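Local coordinates for protein probable aminotransferase (Pseudomonas aeruginosa, PDB 5YKR) that is a probable aminotransferase of class III, a family of enzymes that depend on pyridoxal phosphate, at residues Q134-T137 against D141-R144; A125-L130 against A341-V346. All coordinates share one frame; numbering follows the deposited sequence.

Contact 1 (Q134-T137 against D141-R144); sequences QVTT and DANR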
ATOM      1  N   GLN A 134     -10.250   7.367  -7.885  1.00  7.47           N
ATOM      2  CA  GLN A 134     -10.051   6.935  -6.505  1.00  8.05           C
ATOM      3  C   GLN A 134      -8.550   6.947  -6.232  1.00  7.71           C
ATOM      4  O   GLN A 134      -7.732   6.957  -7.157  1.00  9.06           O
ATOM      5  CB  GLN A 134     -10.606   5.515  -6.276  1.00  9.44           C
ATOM      6  CG  GLN A 134     -12.111   5.382  -6.313  1.00 10.36           C
ATOM      7  CD  GLN A 134     -12.830   5.966  -5.112  1.00 11.91           C
ATOM      8  OE1 GLN A 134     -13.073   5.241  -4.139  1.00 13.23           O
ATOM      9  NE2 GLN A 134     -13.243   7.292  -5.187  1.00 12.50           N
ATOM     10  N   VAL A 135      -8.174   6.955  -4.964  1.00  7.34           N
ATOM     11  CA  VAL A 135      -6.767   6.924  -4.516  1.00  7.56           C
ATOM     12  C   VAL A 135      -6.492   5.690  -3.713  1.00  7.15           C
ATOM     13  O   VAL A 135      -7.341   5.255  -2.912  1.00  8.47           O
ATOM     14  CB  VAL A 135      -6.453   8.164  -3.654  1.00  8.04           C
ATOM     15  CG1 VAL A 135      -5.026   8.196  -3.140  1.00  8.14           C
ATOM     16  CG2 VAL A 135      -6.769   9.425  -4.405  1.00  9.36           C
ATOM     17  N   THR A 136      -5.331   5.119  -3.917  1.00  6.98           N
ATOM     18  CA  THR A 136      -4.818   3.980  -3.144  1.00  7.26           C
ATOM     19  C   THR A 136      -3.461   4.338  -2.499  1.00  7.40           C
ATOM     20  O   THR A 136      -2.922   5.432  -2.743  1.00  8.23           O
ATOM     21  CB  THR A 136      -4.670   2.739  -4.003  1.00  7.05           C
ATOM     22  OG1 THR A 136      -3.634   3.000  -4.950  1.00  7.68           O
ATOM     23  CG2 THR A 136      -5.970   2.320  -4.669  1.00  8.24           C
ATOM     24  N   THR A 137      -2.863   3.388  -1.785  1.00  7.17           N
ATOM     25  CA  THR A 137      -1.488   3.592  -1.249  1.00  7.95           C
ATOM     26  C   THR A 137      -0.397   3.033  -2.134  1.00  8.13           C
ATOM     27  O   THR A 137       0.770   3.133  -1.760  1.00  8.64           O
ATOM     28  CB  THR A 137      -1.396   3.073   0.200  1.00  8.42           C
ATOM     29  OG1 THR A 137      -1.743   1.708   0.254  1.00  8.99           O
ATOM     30  CG2 THR A 137      -2.305   3.844   1.118  1.00  9.95           C
ATOM     31  N   ASP A 141      -1.995  -1.738  -5.520  1.00  7.78           N
ATOM     32  CA  ASP A 141      -3.344  -1.792  -4.994  1.00  7.92           C
ATOM     33  C   ASP A 141      -4.356  -1.237  -5.991  1.00  7.81           C
ATOM     34  O   ASP A 141      -5.464  -1.750  -6.098  1.00  8.13           O
ATOM     35  CB  ASP A 141      -3.435  -1.035  -3.678  1.00  8.55           C
ATOM     36  CG  ASP A 141      -2.867  -1.792  -2.522  1.00  9.63           C
ATOM     37  OD1 ASP A 141      -2.416  -2.961  -2.676  1.00 10.19           O
ATOM     38  OD2 ASP A 141      -2.932  -1.207  -1.401  1.00 11.30           O
ATOM     39  N   ALA A 142      -3.992  -0.179  -6.724  1.00  7.08           N
ATOM     40  CA  ALA A 142      -4.858   0.305  -7.775  1.00  7.55           C
ATOM     41  C   ALA A 142      -5.187  -0.810  -8.774  1.00  8.04           C
ATOM     42  O   ALA A 142      -6.345  -1.063  -9.103  1.00  8.38           O
ATOM     43  CB  ALA A 142      -4.283   1.531  -8.465  1.00  7.77           C
ATOM     44  N   ASN A 143      -4.153  -1.530  -9.196  1.00  7.95           N
ATOM     45  CA  ASN A 143      -4.384  -2.673 -10.116  1.00  8.34           C
ATOM     46  C   ASN A 143      -5.243  -3.760  -9.470  1.00  8.79           C
ATOM     47  O   ASN A 143      -6.191  -4.236 -10.103  1.00  9.21           O
ATOM     48  CB  ASN A 143      -3.045  -3.204 -10.625  1.00  8.75           C
ATOM     49  CG  ASN A 143      -2.393  -2.300 -11.646  1.00  7.77           C
ATOM     50  OD1 ASN A 143      -3.070  -1.643 -12.432  1.00  9.36           O
ATOM     51  ND2 ASN A 143      -1.065  -2.279 -11.657  1.00  8.94           N
ATOM     52  N   ARG A 144      -4.937  -4.161  -8.221  1.00  8.70           N
ATOM     53  CA  ARG A 144      -5.724  -5.211  -7.572  1.00  9.81           C
ATOM     54  C   ARG A 144      -7.183  -4.835  -7.489  1.00  9.45           C
ATOM     55  O   ARG A 144      -8.095  -5.664  -7.703  1.00 10.28           O
ATOM     56  CB  ARG A 144      -5.216  -5.437  -6.083  1.00  9.93           C
ATOM     57  CG  ARG A 144      -3.831  -5.996  -5.998  1.00 11.25           C
ATOM     58  CD  ARG A 144      -3.536  -6.519  -4.632  1.00 10.68           C
ATOM     59  NE  ARG A 144      -3.619  -5.604  -3.493  1.00  9.73           N
ATOM     60  CZ  ARG A 144      -4.336  -5.804  -2.405  1.00 10.13           C
ATOM     61  NH1 ARG A 144      -5.248  -6.720  -2.316  1.00 12.09           N
ATOM     62  NH2 ARG A 144      -4.125  -5.007  -1.399  1.00 10.47           N
TER
HETATM   63  O   HOH W   1      -4.514   1.073  -1.066  1.00  9.24           O
HETATM   64  O   HOH W   2      -0.046  -0.353  -0.071  1.00 17.03           O
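Thr136 presses its methyl group against the backbone of Ala142, joining the two arms of a strand-turn-helix unit: strand 132-136 is the outermost of the main mixed sheet within this chain, with Val135 backbone-bonded to the second subunit, and helix 139-154 follows directly. This is the tight part of the contact. Thr136 CG2 lies 3.8 Å from Ala142 N, and Thr136 CB meets Asp141 CB at 4.0 Å. The small methyl of Ala142 suits this spot, where it touches Val283 and Trp297 of neighbouring strands as well as Thr136. A threonine suits position 136 because it serves two purposes. With chi1 at 67°, its OG1 sits between the backbone N and the carbonyl carbon and is hydrogen-bonded to Ser138 O within the turn, which leaves CG2 for packing.

Beyond Thr136 the segments diverge, and water takes over. Thr137 OG1 and Asp141 OD2 are 3.6 Å apart and do not bond directly. One water accepts from Thr137 N at 2.9 Å and donates to Asp141 OD2 at 2.8 Å. A second water lies 2.7 Å from Thr137 OG1. This watery side still belongs to a contact whose four touching residues are all buried.

An aspartate suits this place because its two oxygens face different partners. While OD2 receives the water, OD1 is gripped side-on by Arg144 one helical turn on, whose NH1 also reaches Ser169 O of the second subunit. Arg144 NE and NH2 both approach Asp141 OD1 at 3.0 Å, from the same face of the carboxylate, 41° and 58° above its plane.

Contact 2 (A125-L130 against A341-V346); sequences ARRFGL and ATFAEV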
ATOM      1  N   ALA A 125      -9.392  14.536 -13.887  1.00  9.24           N
ATOM      2  CA  ALA A 125     -10.313  14.427 -15.022  1.00  9.50           C
ATOM      3  C   ALA A 125      -9.852  15.262 -16.212  1.00 10.51           C
ATOM      4  O   ALA A 125      -9.940  14.801 -17.358  1.00 13.04           O
ATOM      5  CB  ALA A 125     -11.712  14.787 -14.585  1.00 11.76           C
ATOM      6  N   ARG A 126      -9.360  16.457 -15.940  1.00 10.83           N
ATOM      7  CA  ARG A 126      -8.839  17.339 -17.001  1.00 11.73           C
ATOM      8  C   ARG A 126      -7.599  16.741 -17.664  1.00 11.52           C
ATOM      9  O   ARG A 126      -7.479  16.671 -18.896  1.00 14.87           O
ATOM     10  CB  ARG A 126      -8.438  18.708 -16.410  1.00 13.71           C
ATOM     11  CG  ARG A 126      -7.864  19.675 -17.441  1.00 17.98           C
ATOM     12  CD  ARG A 126      -6.940  20.690 -16.750  1.00 19.92           C
ATOM     13  NE  ARG A 126      -5.683  20.131 -16.242  1.00 19.60           N
ATOM     14  CZ  ARG A 126      -4.656  19.795 -16.986  1.00 18.71           C
ATOM     15  NH1 ARG A 126      -4.711  19.860 -18.327  1.00 23.69           N
ATOM     16  NH2 ARG A 126      -3.574  19.334 -16.410  1.00 18.22           N
ATOM     17  N   ARG A 127      -6.672  16.288 -16.831  1.00 10.24           N
ATOM     18  CA  ARG A 127      -5.373  15.849 -17.312  1.00 10.39           C
ATOM     19  C   ARG A 127      -5.437  14.552 -18.063  1.00 10.99           C
ATOM     20  O   ARG A 127      -4.811  14.398 -19.114  1.00 11.41           O
ATOM     21  CB  ARG A 127      -4.407  15.708 -16.085  1.00 10.35           C
ATOM     22  CG  ARG A 127      -3.020  15.234 -16.429  1.00 10.35           C
ATOM     23  CD  ARG A 127      -2.152  15.261 -15.197  1.00 10.71           C
ATOM     24  NE  ARG A 127      -1.776  16.599 -14.740  1.00 10.80           N
ATOM     25  CZ  ARG A 127      -0.615  17.197 -14.967  1.00 11.24           C
ATOM     26  NH1 ARG A 127       0.334  16.624 -15.656  1.00 12.26           N
ATOM     27  NH2 ARG A 127      -0.383  18.381 -14.433  1.00 12.29           N
ATOM     28  N   PHE A 128      -6.157  13.566 -17.488  1.00 10.17           N
ATOM     29  CA  PHE A 128      -6.088  12.209 -17.996  1.00 10.47           C
ATOM     30  C   PHE A 128      -7.350  11.777 -18.761  1.00 11.40           C
ATOM     31  O   PHE A 128      -7.412  10.665 -19.318  1.00 14.23           O
ATOM     32  CB  PHE A 128      -5.762  11.235 -16.881  1.00 11.17           C
ATOM     33  CG  PHE A 128      -4.408  11.438 -16.269  1.00 10.59           C
ATOM     34  CD1 PHE A 128      -3.236  11.380 -17.042  1.00 10.44           C
ATOM     35  CD2 PHE A 128      -4.284  11.693 -14.914  1.00 10.59           C
ATOM     36  CE1 PHE A 128      -2.006  11.583 -16.452  1.00 11.12           C
ATOM     37  CE2 PHE A 128      -3.068  11.878 -14.332  1.00 10.97           C
ATOM     38  CZ  PHE A 128      -1.916  11.844 -15.099  1.00 10.30           C
ATOM     39  N   GLY A 129      -8.354  12.651 -18.833  1.00 11.60           N
ATOM     40  CA  GLY A 129      -9.461  12.418 -19.732  1.00 13.02           C
ATOM     41  C   GLY A 129     -10.451  11.329 -19.401  1.00 13.04           C
ATOM     42  O   GLY A 129     -11.128  10.811 -20.307  1.00 16.88           O
ATOM     43  N   LEU A 130     -10.492  10.935 -18.151  1.00 10.43           N
ATOM     44  CA  LEU A 130     -11.483  10.057 -17.611  1.00 10.93           C
ATOM     45  C   LEU A 130     -12.164  10.789 -16.445  1.00  9.55           C
ATOM     46  O   LEU A 130     -11.483  11.482 -15.665  1.00 10.06           O
ATOM     47  CB  LEU A 130     -10.896   8.733 -17.151  1.00 10.72           C
ATOM     48  CG  LEU A 130     -10.307   7.813 -18.199  1.00 13.11           C
ATOM     49  CD1 LEU A 130      -9.725   6.558 -17.570  1.00 14.28           C
ATOM     50  CD2 LEU A 130     -11.334   7.421 -19.205  1.00 14.87           C
ATOM     51  N   ALA A 341       0.194  19.621  -5.193  1.00  9.39           N
ATOM     52  CA  ALA A 341       1.416  20.309  -5.545  1.00  9.24           C
ATOM     53  C   ALA A 341       2.081  19.714  -6.764  1.00  9.01           C
ATOM     54  O   ALA A 341       2.615  20.424  -7.621  1.00  9.42           O
ATOM     55  CB  ALA A 341       2.367  20.301  -4.367  1.00  9.88           C
ATOM     56  N   THR A 342       2.094  18.382  -6.860  1.00  9.04           N
ATOM     57  CA  THR A 342       2.710  17.748  -7.989  1.00  9.45           C
ATOM     58  C   THR A 342       2.049  18.103  -9.300  1.00  9.24           C
ATOM     59  O   THR A 342       2.737  18.460 -10.293  1.00  9.44           O
ATOM     60  CB  THR A 342       2.718  16.207  -7.760  1.00  9.52           C
ATOM     61  OG1 THR A 342       3.501  15.911  -6.603  1.00  9.23           O
ATOM     62  CG2 THR A 342       3.279  15.483  -8.977  1.00 10.69           C
ATOM     63  N   PHE A 343       0.722  17.972  -9.364  1.00  9.56           N
ATOM     64  CA  PHE A 343       0.034  18.261 -10.592  1.00  9.61           C
ATOM     65  C   PHE A 343       0.026  19.753 -10.949  1.00 10.13           C
ATOM     66  O   PHE A 343       0.130  20.121 -12.126  1.00 12.84           O
ATOM     67  CB  PHE A 343      -1.382  17.722 -10.570  1.00 10.12           C
ATOM     68  CG  PHE A 343      -1.464  16.209 -10.465  1.00 10.93           C
ATOM     69  CD1 PHE A 343      -0.767  15.400 -11.352  1.00 12.14           C
ATOM     70  CD2 PHE A 343      -2.277  15.599  -9.536  1.00 11.18           C
ATOM     71  CE1 PHE A 343      -0.840  14.005 -11.283  1.00 12.68           C
ATOM     72  CE2 PHE A 343      -2.394  14.208  -9.473  1.00 12.85           C
ATOM     73  CZ  PHE A 343      -1.649  13.429 -10.322  1.00 12.22           C
ATOM     74  N   ALA A 344      -0.061  20.603  -9.939  1.00  9.89           N
ATOM     75  CA  ALA A 344      -0.160  22.075 -10.221  1.00 10.75           C
ATOM     76  C   ALA A 344       1.195  22.681 -10.566  1.00 10.73           C
ATOM     77  O   ALA A 344       1.280  23.571 -11.406  1.00 13.24           O
ATOM     78  CB  ALA A 344      -0.754  22.784  -9.037  1.00 11.15           C
ATOM     79  N   GLU A 345       2.246  22.220  -9.885  1.00 10.38           N
ATOM     80  CA  GLU A 345       3.534  22.901  -9.916  1.00 10.99           C
ATOM     81  C   GLU A 345       4.675  22.141 -10.542  1.00 11.56           C
ATOM     82  O   GLU A 345       5.655  22.779 -10.955  1.00 15.06           O
ATOM     83  CB  GLU A 345       3.944  23.342  -8.503  1.00 11.12           C
ATOM     84  CG  GLU A 345       2.889  24.123  -7.758  1.00 12.41           C
ATOM     85  CD  GLU A 345       2.559  25.469  -8.362  1.00 13.85           C
ATOM     86  OE1 GLU A 345       3.424  26.060  -9.061  1.00 15.22           O
ATOM     87  OE2 GLU A 345       1.435  25.914  -8.136  1.00 16.57           O
ATOM     88  N   VAL A 346       4.571  20.814 -10.656  1.00  9.87           N
ATOM     89  CA  VAL A 346       5.720  20.003 -11.055  1.00 11.24           C
ATOM     90  C   VAL A 346       5.563  19.363 -12.438  1.00 11.16           C
ATOM     91  O   VAL A 346       6.441  19.446 -13.257  1.00 12.11           O
ATOM     92  CB  VAL A 346       6.018  18.934  -9.978  1.00 12.76           C
ATOM     93  CG1 VAL A 346       7.167  18.038 -10.378  1.00 14.27           C
ATOM     94  CG2 VAL A 346       6.326  19.605  -8.651  1.00 13.15           C
TER
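Arg127 stretches from the last turn of helix 115-128 to lay its guanidinium beside the ring of Phe343 on helix 333-346, in the large domain of this class-III aminotransferase. Its reach comes from its torsions. With CG anti to the backbone N (chi1 179°) the chain runs extended as far as CD, and a bend at chi3 (-72°) then swings the head group around. Arg127 NE consequently sits 3.7 Å from Phe343 CD1, an atom that lies over one face of the guanidinium, offset toward its rim. The two planes are 35° apart, so the groups lean on each other without stacking flat. Arg127 NH2 comes within 2.9 Å of Phe343 O.

An arginine suits this position because a long chain can bring a flat head alongside an aromatic ring, with one ring carbon over its face, while NE and NH1 reach acceptors. NE forms a salt bridge with Glu123, one turn back, and NH1 bonds to Pro268 O and Met347 O. The aliphatic part of the chain works too: Arg127 CG lies 3.7 Å above the plane of the Phe128 ring, over its centre.

Phe128 completes the apolar side. Its CE2 meets Phe343 CE1 at 4.3 Å, with Phe343 arriving near the plane of the Phe128 ring, at its edge. The CA–CB bond of Phe343 points toward 125-130, with CG anti to the carbonyl carbon; broad apolar rings suit this buried seam.

Around this junction, Phe343 also rests on Trp119, Glu123 and Leu124 of helix 115-128, and Phe128 stacks on Phe282 and touches Leu284 of strand 281-284. Helix 94-104 packs against helix 333-346 through Thr342 and Val346.

The two contacts follow one another along the chain: helix 115-128 of contact 2 passes through a short loop into strand 132-136 of contact 1, and their centres lie about 17 Å apart. Contact 1 closes locally, whereas contact 2 spans 210 residues and encloses it. Helix 333-346 serves both, since Gln335 near its start bonds to Thr136 O and Phe343, farther along, meets Arg127. Strand 281-284 is a second shared neighbour, touching Ala142 and Asn143 on one contact and Phe128 on the other. That strand leads into Lys286, which carries the pyridoxal phosphate, so both contacts pack against the framework leading to the cofactor lysine.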